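Local coordinates for nitrate regulatory protein (Klebsiella oxytoca, PDB 4AKK) that senses nitrate and nitrite and, in response, binds the nasF leader RNA at its terminator to let transcription of the nasFEDCBA operon proceed, at residues A63-R77 with S160-L173. Residues are numbered along the deposited sequence; the frame is centred on the assembly and turned at random.
Sequences AGQISALVHMLQCER and SRIIRHLLNIVPQL. With EDO (1,2-ethanediol), chain C.
Ile163 enters helix 63-77 as a knob into a hole formed by Val70, Leu73, Gln74 and Arg77, in an antiparallel helix pair of the all-helical NIT domain. The axes of 63-77 and 160-167 approach to 9.9 Å at 168°, and the partner continues past Asn168 as the weakly bonded helix 169-173. From its CB, Ile163 sends out two branches. CG2, anti to the backbone N, meets Val70 CG1 at 3.9 Å. CG1 rests on Leu73 CB at 3.8 Å; CD1, at the end of the extended CG1 branch, then reaches Gln74 CG and ends over one face of the Arg77 guanidinium, 3.7 Å from NH1 and toward the group's rim.

Farther along, Leu166 CD1 touches both Leu69 CD2 and Leu73 CD1, its 3.5 Å approach to Leu73 CD1 being tighter than usual van der Waals contact, with both leucines of 63-77 running nearly perpendicular to Leu166. Val70 CG2 meets both Leu166 CB and Leu167 CD2. Ile66 divides its branches: CD1 packs on Ile169 CG2 at 3.7 Å, while CG2 lies by Leu166 O and Val170 CG2. Ala63 against Leu173 closes this end of the row, which is buried and almost wholly aliphatic.

Polar contact is confined to the opposite end. Arg77 runs extended to CD and bends at chi3, bringing NH1 to Ser160 OG, which is also hydrogen-bonded to Thr156 O. NH1 also forms a salt bridge with Glu197 of helix 180-212, tying a third helix to the pair; Gln74 NE2 also bonds to Glu197, while its OE1 takes a bond from Lys196. Arg77 NE instead donates to O1 of a 1,2-ethanediol, probably from the crystallisation liquor. The Arg77 NH1 to Ser160 OG bond, 3.0 Å long, is bent to 138° at the hydrogen, with OG tilted 19° out of the guanidinium plane.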
ATOM      1  N   ALA A  63     -19.532 -11.206   5.140  1.00 36.71           N
ATOM      2  CA  ALA A  63     -18.244 -11.792   4.786  1.00 38.38           C
ATOM      3  C   ALA A  63     -18.338 -13.311   4.635  1.00 39.82           C
ATOM      4  O   ALA A  63     -17.769 -13.885   3.712  1.00 40.03           O
ATOM      5  CB  ALA A  63     -17.197 -11.425   5.812  1.00 39.42           C
ATOM      6  N   GLY A  64     -19.060 -13.956   5.544  1.00 31.93           N
ATOM      7  CA  GLY A  64     -19.246 -15.389   5.488  1.00 34.24           C
ATOM      8  C   GLY A  64     -20.045 -15.855   4.284  1.00 33.87           C
ATOM      9  O   GLY A  64     -19.712 -16.869   3.676  1.00 36.43           O
ATOM     10  N   GLN A  65     -21.107 -15.123   3.951  1.00 32.41           N
ATOM     11  CA  GLN A  65     -21.909 -15.426   2.768  1.00 36.70           C
ATOM     12  C   GLN A  65     -21.146 -15.177   1.465  1.00 32.88           C
ATOM     13  O   GLN A  65     -21.348 -15.883   0.480  1.00 33.32           O
ATOM     14  CB  GLN A  65     -23.224 -14.640   2.773  1.00 36.58           C
ATOM     15  CG  GLN A  65     -24.173 -15.065   3.902  1.00 45.72           C
ATOM     16  CD  GLN A  65     -24.384 -16.583   3.958  1.00 47.81           C
ATOM     17  OE1 GLN A  65     -24.588 -17.188   2.800  1.00 52.83           O
ATOM     18  NE2 GLN A  65     -24.350 -17.194   5.026  1.00 50.36           N
ATOM     19  N   ILE A  66     -20.271 -14.180   1.458  1.00 32.17           N
ATOM     20  CA  ILE A  66     -19.449 -13.924   0.276  1.00 33.77           C
ATOM     21  C   ILE A  66     -18.508 -15.102   0.077  1.00 31.02           C
ATOM     22  O   ILE A  66     -18.385 -15.637  -1.025  1.00 31.62           O
ATOM     23  CB  ILE A  66     -18.657 -12.611   0.404  1.00 34.23           C
ATOM     24  CG1 ILE A  66     -19.591 -11.418   0.170  1.00 32.53           C
ATOM     25  CG2 ILE A  66     -17.474 -12.595  -0.577  1.00 33.92           C
ATOM     26  CD1 ILE A  66     -19.069 -10.112   0.705  1.00 30.72           C
ATOM     27  N   SER A  67     -17.870 -15.518   1.168  1.00 29.46           N
ATOM     28  CA  SER A  67     -16.973 -16.658   1.142  1.00 32.80           C
ATOM     29  C   SER A  67     -17.644 -17.915   0.596  1.00 35.67           C
ATOM     30  O   SER A  67     -17.054 -18.647  -0.202  1.00 27.79           O
ATOM     31  CB  SER A  67     -16.449 -16.944   2.541  1.00 32.46           C
ATOM     32  OG  SER A  67     -15.668 -18.125   2.545  1.00 38.15           O
ATOM     33  N   ALA A  68     -18.870 -18.169   1.041  1.00 33.77           N
ATOM     34  CA  ALA A  68     -19.586 -19.376   0.642  1.00 33.93           C
ATOM     35  C   ALA A  68     -19.988 -19.318  -0.826  1.00 32.65           C
ATOM     36  O   ALA A  68     -19.865 -20.303  -1.552  1.00 31.88           O
ATOM     37  CB  ALA A  68     -20.817 -19.587   1.521  1.00 32.48           C
ATOM     38  N   LEU A  69     -20.485 -18.161  -1.251  1.00 29.05           N
ATOM     39  CA  LEU A  69     -20.857 -17.969  -2.647  1.00 32.97           C
ATOM     40  C   LEU A  69     -19.635 -18.137  -3.557  1.00 27.94           C
ATOM     41  O   LEU A  69     -19.705 -18.790  -4.586  1.00 29.12           O
ATOM     42  CB  LEU A  69     -21.484 -16.588  -2.844  1.00 30.72           C
ATOM     43  CG  LEU A  69     -21.873 -16.197  -4.273  1.00 29.80           C
ATOM     44  CD1 LEU A  69     -22.856 -17.193  -4.858  1.00 32.25           C
ATOM     45  CD2 LEU A  69     -22.448 -14.789  -4.312  1.00 29.54           C
ATOM     46  N   VAL A  70     -18.516 -17.550  -3.155  1.00 29.42           N
ATOM     47  CA  VAL A  70     -17.289 -17.636  -3.933  1.00 32.22           C
ATOM     48  C   VAL A  70     -16.874 -19.093  -4.040  1.00 28.58           C
ATOM     49  O   VAL A  70     -16.445 -19.547  -5.094  1.00 32.86           O
ATOM     50  CB  VAL A  70     -16.157 -16.773  -3.311  1.00 29.50           C
ATOM     51  CG1 VAL A  70     -14.776 -17.220  -3.810  1.00 24.96           C
ATOM     52  CG2 VAL A  70     -16.398 -15.293  -3.609  1.00 28.71           C
ATOM     53  N   HIS A  71     -17.026 -19.836  -2.950  1.00 33.08           N
ATOM     54  CA  HIS A  71     -16.631 -21.235  -2.956  1.00 34.69           C
ATOM     55  C   HIS A  71     -17.468 -22.064  -3.944  1.00 33.47           C
ATOM     56  O   HIS A  71     -16.926 -22.847  -4.736  1.00 34.01           O
ATOM     57  CB  HIS A  71     -16.681 -21.846  -1.546  1.00 34.35           C
ATOM     58  CG  HIS A  71     -16.284 -23.289  -1.518  1.00 34.96           C
ATOM     59  ND1 HIS A  71     -14.969 -23.701  -1.593  1.00 33.86           N
ATOM     60  CD2 HIS A  71     -17.030 -24.420  -1.463  1.00 38.89           C
ATOM     61  CE1 HIS A  71     -14.921 -25.021  -1.573  1.00 35.08           C
ATOM     62  NE2 HIS A  71     -16.159 -25.482  -1.495  1.00 33.06           N
ATOM     63  N   MET A  72     -18.784 -21.886  -3.898  1.00 28.73           N
ATOM     64  CA  MET A  72     -19.664 -22.576  -4.834  1.00 32.22           C
ATOM     65  C   MET A  72     -19.354 -22.181  -6.284  1.00 31.32           C
ATOM     66  O   MET A  72     -19.366 -23.026  -7.179  1.00 26.91           O
ATOM     67  CB  MET A  72     -21.140 -22.303  -4.513  1.00 28.81           C
ATOM     68  CG  MET A  72     -21.643 -22.846  -3.153  1.00 42.36           C
ATOM     69  SD  MET A  72     -21.002 -24.422  -2.478  1.00 38.37           S
ATOM     70  CE  MET A  72     -20.688 -25.457  -3.896  1.00 42.37           C
ATOM     71  N   LEU A  73     -19.087 -20.894  -6.512  1.00 30.82           N
ATOM     72  CA  LEU A  73     -18.728 -20.415  -7.853  1.00 28.75           C
ATOM     73  C   LEU A  73     -17.423 -21.057  -8.327  1.00 29.08           C
ATOM     74  O   LEU A  73     -17.272 -21.366  -9.503  1.00 29.00           O
ATOM     75  CB  LEU A  73     -18.609 -18.890  -7.875  1.00 26.73           C
ATOM     76  CG  LEU A  73     -19.950 -18.155  -7.854  1.00 29.64           C
ATOM     77  CD1 LEU A  73     -19.747 -16.698  -7.483  1.00 29.49           C
ATOM     78  CD2 LEU A  73     -20.670 -18.283  -9.196  1.00 32.18           C
ATOM     79  N   GLN A  74     -16.490 -21.259  -7.401  1.00 29.95           N
ATOM     80  CA  GLN A  74     -15.247 -21.976  -7.702  1.00 31.88           C
ATOM     81  C   GLN A  74     -15.520 -23.440  -8.080  1.00 29.93           C
ATOM     82  O   GLN A  74     -14.865 -23.999  -8.967  1.00 31.94           O
ATOM     83  CB  GLN A  74     -14.293 -21.907  -6.498  1.00 30.71           C
ATOM     84  CG  GLN A  74     -13.628 -20.540  -6.290  1.00 32.55           C
ATOM     85  CD  GLN A  74     -13.124 -20.315  -4.864  1.00 37.00           C
ATOM     86  OE1 GLN A  74     -13.542 -21.004  -3.925  1.00 34.68           O
ATOM     87  NE2 GLN A  74     -12.237 -19.327  -4.694  1.00 32.28           N
ATOM     88  N   CYS A  75     -16.480 -24.065  -7.404  1.00 31.78           N
ATOM     89  CA  CYS A  75     -16.879 -25.431  -7.760  1.00 31.99           C
ATOM     90  C   CYS A  75     -17.505 -25.445  -9.150  1.00 30.68           C
ATOM     91  O   CYS A  75     -17.171 -26.283  -9.991  1.00 32.71           O
ATOM     92  CB  CYS A  75     -17.858 -26.016  -6.726  1.00 36.36           C
ATOM     93  SG  CYS A  75     -17.174 -26.201  -5.036  1.00 41.28           S
ATOM     94  N   GLU A  76     -18.410 -24.506  -9.397  1.00 28.84           N
ATOM     95  CA  GLU A  76     -19.033 -24.417 -10.714  1.00 31.34           C
ATOM     96  C   GLU A  76     -17.986 -24.132 -11.797  1.00 30.84           C
ATOM     97  O   GLU A  76     -18.032 -24.709 -12.872  1.00 31.57           O
ATOM     98  CB  GLU A  76     -20.151 -23.369 -10.742  1.00 29.11           C
ATOM     99  CG  GLU A  76     -20.993 -23.419 -12.017  1.00 36.18           C
ATOM    100  CD  GLU A  76     -22.235 -22.547 -11.951  1.00 34.81           C
ATOM    101  OE1 GLU A  76     -22.465 -21.907 -10.906  1.00 40.56           O
ATOM    102  OE2 GLU A  76     -22.984 -22.497 -12.948  1.00 39.22           O
ATOM    103  N   ARG A  77     -17.043 -23.243 -11.517  1.00 30.07           N
ATOM    104  CA  ARG A  77     -16.006 -22.951 -12.500  1.00 31.99           C
ATOM    105  C   ARG A  77     -15.274 -24.238 -12.905  1.00 29.76           C
ATOM    106  O   ARG A  77     -15.127 -24.535 -14.084  1.00 28.29           O
ATOM    107  CB  ARG A  77     -15.019 -21.893 -11.974  1.00 23.53           C
ATOM    108  CG  ARG A  77     -13.909 -21.515 -12.981  1.00 25.94           C
ATOM    109  CD  ARG A  77     -12.978 -20.436 -12.420  1.00 25.57           C
ATOM    110  NE  ARG A  77     -12.457 -20.795 -11.095  1.00 29.89           N
ATOM    111  CZ  ARG A  77     -11.885 -19.932 -10.259  1.00 29.20           C
ATOM    112  NH1 ARG A  77     -11.761 -18.651 -10.610  1.00 27.90           N
ATOM    113  NH2 ARG A  77     -11.443 -20.341  -9.064  1.00 28.96           N
ATOM    114  N   SER A 160     -14.252 -16.263 -13.081  1.00 27.27           N
ATOM    115  CA  SER A 160     -13.221 -15.600 -12.306  1.00 25.55           C
ATOM    116  C   SER A 160     -13.554 -14.134 -12.064  1.00 28.46           C
ATOM    117  O   SER A 160     -13.223 -13.597 -11.016  1.00 28.99           O
ATOM    118  CB  SER A 160     -11.866 -15.710 -13.006  1.00 31.17           C
ATOM    119  OG  SER A 160     -11.451 -17.059 -13.085  1.00 32.17           O
ATOM    120  N   ARG A 161     -14.172 -13.484 -13.051  1.00 26.82           N
ATOM    121  CA  ARG A 161     -14.525 -12.070 -12.940  1.00 31.13           C
ATOM    122  C   ARG A 161     -15.646 -11.829 -11.919  1.00 30.15           C
ATOM    123  O   ARG A 161     -15.583 -10.887 -11.133  1.00 30.01           O
ATOM    124  CB  ARG A 161     -14.922 -11.503 -14.303  1.00 30.26           C
ATOM    125  CG  ARG A 161     -15.547 -10.117 -14.217  1.00 39.88           C
ATOM    126  CD  ARG A 161     -15.798  -9.525 -15.588  1.00 46.57           C
ATOM    127  NE  ARG A 161     -16.794 -10.286 -16.337  1.00 49.85           N
ATOM    128  CZ  ARG A 161     -17.258  -9.937 -17.531  1.00 55.54           C
ATOM    129  NH1 ARG A 161     -16.822  -8.827 -18.116  1.00 57.44           N
ATOM    130  NH2 ARG A 161     -18.160 -10.696 -18.141  1.00 53.36           N
ATOM    131  N   ILE A 162     -16.669 -12.681 -11.934  1.00 29.39           N
ATOM    132  CA  ILE A 162     -17.721 -12.606 -10.930  1.00 31.54           C
ATOM    133  C   ILE A 162     -17.123 -12.777  -9.534  1.00 31.45           C
ATOM    134  O   ILE A 162     -17.434 -12.033  -8.602  1.00 31.25           O
ATOM    135  CB  ILE A 162     -18.787 -13.688 -11.160  1.00 33.92           C
ATOM    136  CG1 ILE A 162     -19.562 -13.396 -12.448  1.00 37.73           C
ATOM    137  CG2 ILE A 162     -19.748 -13.756  -9.969  1.00 33.60           C
ATOM    138  CD1 ILE A 162     -20.514 -14.496 -12.865  1.00 38.15           C
ATOM    139  N   ILE A 163     -16.239 -13.758  -9.414  1.00 26.44           N
ATOM    140  CA  ILE A 163     -15.555 -14.046  -8.162  1.00 27.44           C
ATOM    141  C   ILE A 163     -14.714 -12.881  -7.633  1.00 30.77           C
ATOM    142  O   ILE A 163     -14.738 -12.570  -6.436  1.00 28.88           O
ATOM    143  CB  ILE A 163     -14.688 -15.334  -8.288  1.00 21.97           C
ATOM    144  CG1 ILE A 163     -15.608 -16.565  -8.359  1.00 28.56           C
ATOM    145  CG2 ILE A 163     -13.733 -15.441  -7.097  1.00 27.90           C
ATOM    146  CD1 ILE A 163     -14.929 -17.859  -8.849  1.00 27.03           C
ATOM    147  N   ARG A 164     -13.975 -12.234  -8.523  1.00 27.88           N
ATOM    148  CA  ARG A 164     -13.102 -11.134  -8.123  1.00 27.03           C
ATOM    149  C   ARG A 164     -13.859  -9.923  -7.560  1.00 28.64           C
ATOM    150  O   ARG A 164     -13.421  -9.298  -6.589  1.00 28.62           O
ATOM    151  CB  ARG A 164     -12.229 -10.702  -9.305  1.00 27.62           C
ATOM    152  CG  ARG A 164     -11.456  -9.401  -9.066  1.00 33.11           C
ATOM    153  CD  ARG A 164     -10.419  -9.177 -10.152  1.00 38.85           C
ATOM    154  NE  ARG A 164     -11.014  -9.284 -11.477  1.00 39.40           N
ATOM    155  CZ  ARG A 164     -11.517  -8.256 -12.153  1.00 50.31           C
ATOM    156  NH1 ARG A 164     -11.479  -7.031 -11.632  1.00 46.10           N
ATOM    157  NH2 ARG A 164     -12.044  -8.454 -13.354  1.00 44.70           N
ATOM    158  N   HIS A 165     -14.984  -9.581  -8.176  1.00 31.66           N
ATOM    159  CA  HIS A 165     -15.805  -8.479  -7.679  1.00 33.47           C
ATOM    160  C   HIS A 165     -16.486  -8.805  -6.354  1.00 30.00           C
ATOM    161  O   HIS A 165     -16.722  -7.919  -5.544  1.00 32.90           O
ATOM    162  CB  HIS A 165     -16.828  -8.052  -8.721  1.00 33.51           C
ATOM    163  CG  HIS A 165     -16.205  -7.453  -9.938  1.00 42.16           C
ATOM    164  ND1 HIS A 165     -15.320  -6.440 -10.073  1.00 49.89           N
ATOM    165  CD2 HIS A 165     -16.434  -7.934 -11.210  1.00 36.48           C
ATOM    166  CE1 HIS A 165     -15.048  -6.316 -11.412  1.00 43.59           C
ATOM    167  NE2 HIS A 165     -15.733  -7.227 -12.077  1.00 41.31           N
ATOM    168  N   LEU A 166     -16.781 -10.079  -6.131  1.00 30.28           N
ATOM    169  CA  LEU A 166     -17.370 -10.500  -4.865  1.00 29.90           C
ATOM    170  C   LEU A 166     -16.327 -10.352  -3.778  1.00 30.34           C
ATOM    171  O   LEU A 166     -16.604  -9.799  -2.723  1.00 30.07           O
ATOM    172  CB  LEU A 166     -17.859 -11.947  -4.941  1.00 27.42           C
ATOM    173  CG  LEU A 166     -19.176 -12.119  -5.692  1.00 28.33           C
ATOM    174  CD1 LEU A 166     -19.448 -13.589  -5.961  1.00 29.77           C
ATOM    175  CD2 LEU A 166     -20.319 -11.474  -4.898  1.00 32.43           C
ATOM    176  N   LEU A 167     -15.123 -10.838  -4.062  1.00 29.43           N
ATOM    177  CA  LEU A 167     -13.996 -10.746  -3.144  1.00 33.88           C
ATOM    178  C   LEU A 167     -13.601  -9.311  -2.813  1.00 32.47           C
ATOM    179  O   LEU A 167     -13.208  -9.030  -1.684  1.00 32.58           O
ATOM    180  CB  LEU A 167     -12.781 -11.488  -3.712  1.00 37.28           C
ATOM    181  CG  LEU A 167     -12.862 -13.012  -3.723  1.00 35.68           C
ATOM    182  CD1 LEU A 167     -11.560 -13.612  -4.239  1.00 38.55           C
ATOM    183  CD2 LEU A 167     -13.182 -13.545  -2.339  1.00 36.51           C
ATOM    184  N   ASN A 168     -13.706  -8.414  -3.793  1.00 29.92           N
ATOM    185  CA  ASN A 168     -13.370  -7.007  -3.598  1.00 35.49           C
ATOM    186  C   ASN A 168     -14.306  -6.320  -2.614  1.00 31.58           C
ATOM    187  O   ASN A 168     -14.014  -5.229  -2.132  1.00 40.24           O
ATOM    188  CB  ASN A 168     -13.371  -6.224  -4.930  1.00 35.29           C
ATOM    189  CG  ASN A 168     -12.232  -6.622  -5.862  1.00 38.83           C
ATOM    190  OD1 ASN A 168     -11.272  -7.266  -5.451  1.00 42.38           O
ATOM    191  ND2 ASN A 168     -12.346  -6.236  -7.134  1.00 39.17           N
ATOM    192  N   ILE A 169     -15.440  -6.937  -2.313  1.00 29.49           N
ATOM    193  CA  ILE A 169     -16.303  -6.353  -1.296  1.00 33.15           C
ATOM    194  C   ILE A 169     -15.636  -6.433   0.079  1.00 33.71           C
ATOM    195  O   ILE A 169     -15.767  -5.525   0.886  1.00 36.81           O
ATOM    196  CB  ILE A 169     -17.671  -7.037  -1.221  1.00 29.38           C
ATOM    197  CG1 ILE A 169     -18.453  -6.843  -2.526  1.00 29.92           C
ATOM    198  CG2 ILE A 169     -18.446  -6.510  -0.007  1.00 30.87           C
ATOM    199  CD1 ILE A 169     -19.723  -7.673  -2.606  1.00 30.19           C
ATOM    200  N   VAL A 170     -14.910  -7.517   0.326  1.00 35.37           N
ATOM    201  CA  VAL A 170     -14.413  -7.829   1.673  1.00 32.64           C
ATOM    202  C   VAL A 170     -13.490  -6.784   2.313  1.00 37.15           C
ATOM    203  O   VAL A 170     -13.750  -6.346   3.433  1.00 38.36           O
ATOM    204  CB  VAL A 170     -13.747  -9.218   1.729  1.00 35.21           C
ATOM    205  CG1 VAL A 170     -13.206  -9.489   3.126  1.00 37.64           C
ATOM    206  CG2 VAL A 170     -14.744 -10.295   1.332  1.00 33.13           C
ATOM    207  N   PRO A 171     -12.411  -6.390   1.616  1.00 38.33           N
ATOM    208  CA  PRO A 171     -11.515  -5.366   2.165  1.00 42.85           C
ATOM    209  C   PRO A 171     -12.245  -4.046   2.385  1.00 38.77           C
ATOM    210  O   PRO A 171     -11.925  -3.286   3.297  1.00 34.19           O
ATOM    211  CB  PRO A 171     -10.456  -5.190   1.065  1.00 47.11           C
ATOM    212  CG  PRO A 171     -10.570  -6.416   0.202  1.00 39.55           C
ATOM    213  CD  PRO A 171     -12.009  -6.810   0.262  1.00 36.28           C
ATOM    214  N   GLN A 172     -13.222  -3.768   1.538  1.00 39.67           N
ATOM    215  CA  GLN A 172     -13.994  -2.544   1.672  1.00 39.23           C
ATOM    216  C   GLN A 172     -14.813  -2.588   2.954  1.00 41.50           C
ATOM    217  O   GLN A 172     -15.107  -1.558   3.553  1.00 37.19           O
ATOM    218  CB  GLN A 172     -14.931  -2.369   0.479  1.00 39.39           C
ATOM    219  CG  GLN A 172     -15.382  -0.941   0.311  1.00 37.99           C
ATOM    220  CD  GLN A 172     -14.244  -0.065  -0.121  1.00 41.87           C
ATOM    221  OE1 GLN A 172     -13.537  -0.390  -1.078  1.00 47.60           O
ATOM    222  NE2 GLN A 172     -14.045   1.048   0.581  1.00 44.84           N
ATOM    223  N   LEU A 173     -15.183  -3.797   3.364  1.00 39.71           N
ATOM    224  CA  LEU A 173     -15.895  -3.997   4.619  1.00 44.52           C
ATOM    225  C   LEU A 173     -15.168  -3.381   5.810  1.00 42.59           C
ATOM    226  O   LEU A 173     -15.810  -2.927   6.755  1.00 46.33           O
ATOM    227  CB  LEU A 173     -16.143  -5.488   4.874  1.00 44.39           C
ATOM    228  CG  LEU A 173     -17.356  -6.091   4.174  1.00 41.52           C
ATOM    229  CD1 LEU A 173     -17.629  -7.488   4.707  1.00 35.20           C
ATOM    230  CD2 LEU A 173     -18.562  -5.198   4.368  1.00 42.49           C
TER
HETATM  231  C1  EDO C1392     -10.884 -23.607 -11.414  1.00 32.01           C
HETATM  232  O1  EDO C1392     -12.200 -23.807 -10.898  1.00 49.23           O
HETATM  233  C2  EDO C1392     -10.277 -24.922 -11.889  1.00 34.80           C
HETATM  234  O2  EDO C1392     -10.926 -25.505 -13.027  1.00 24.04           O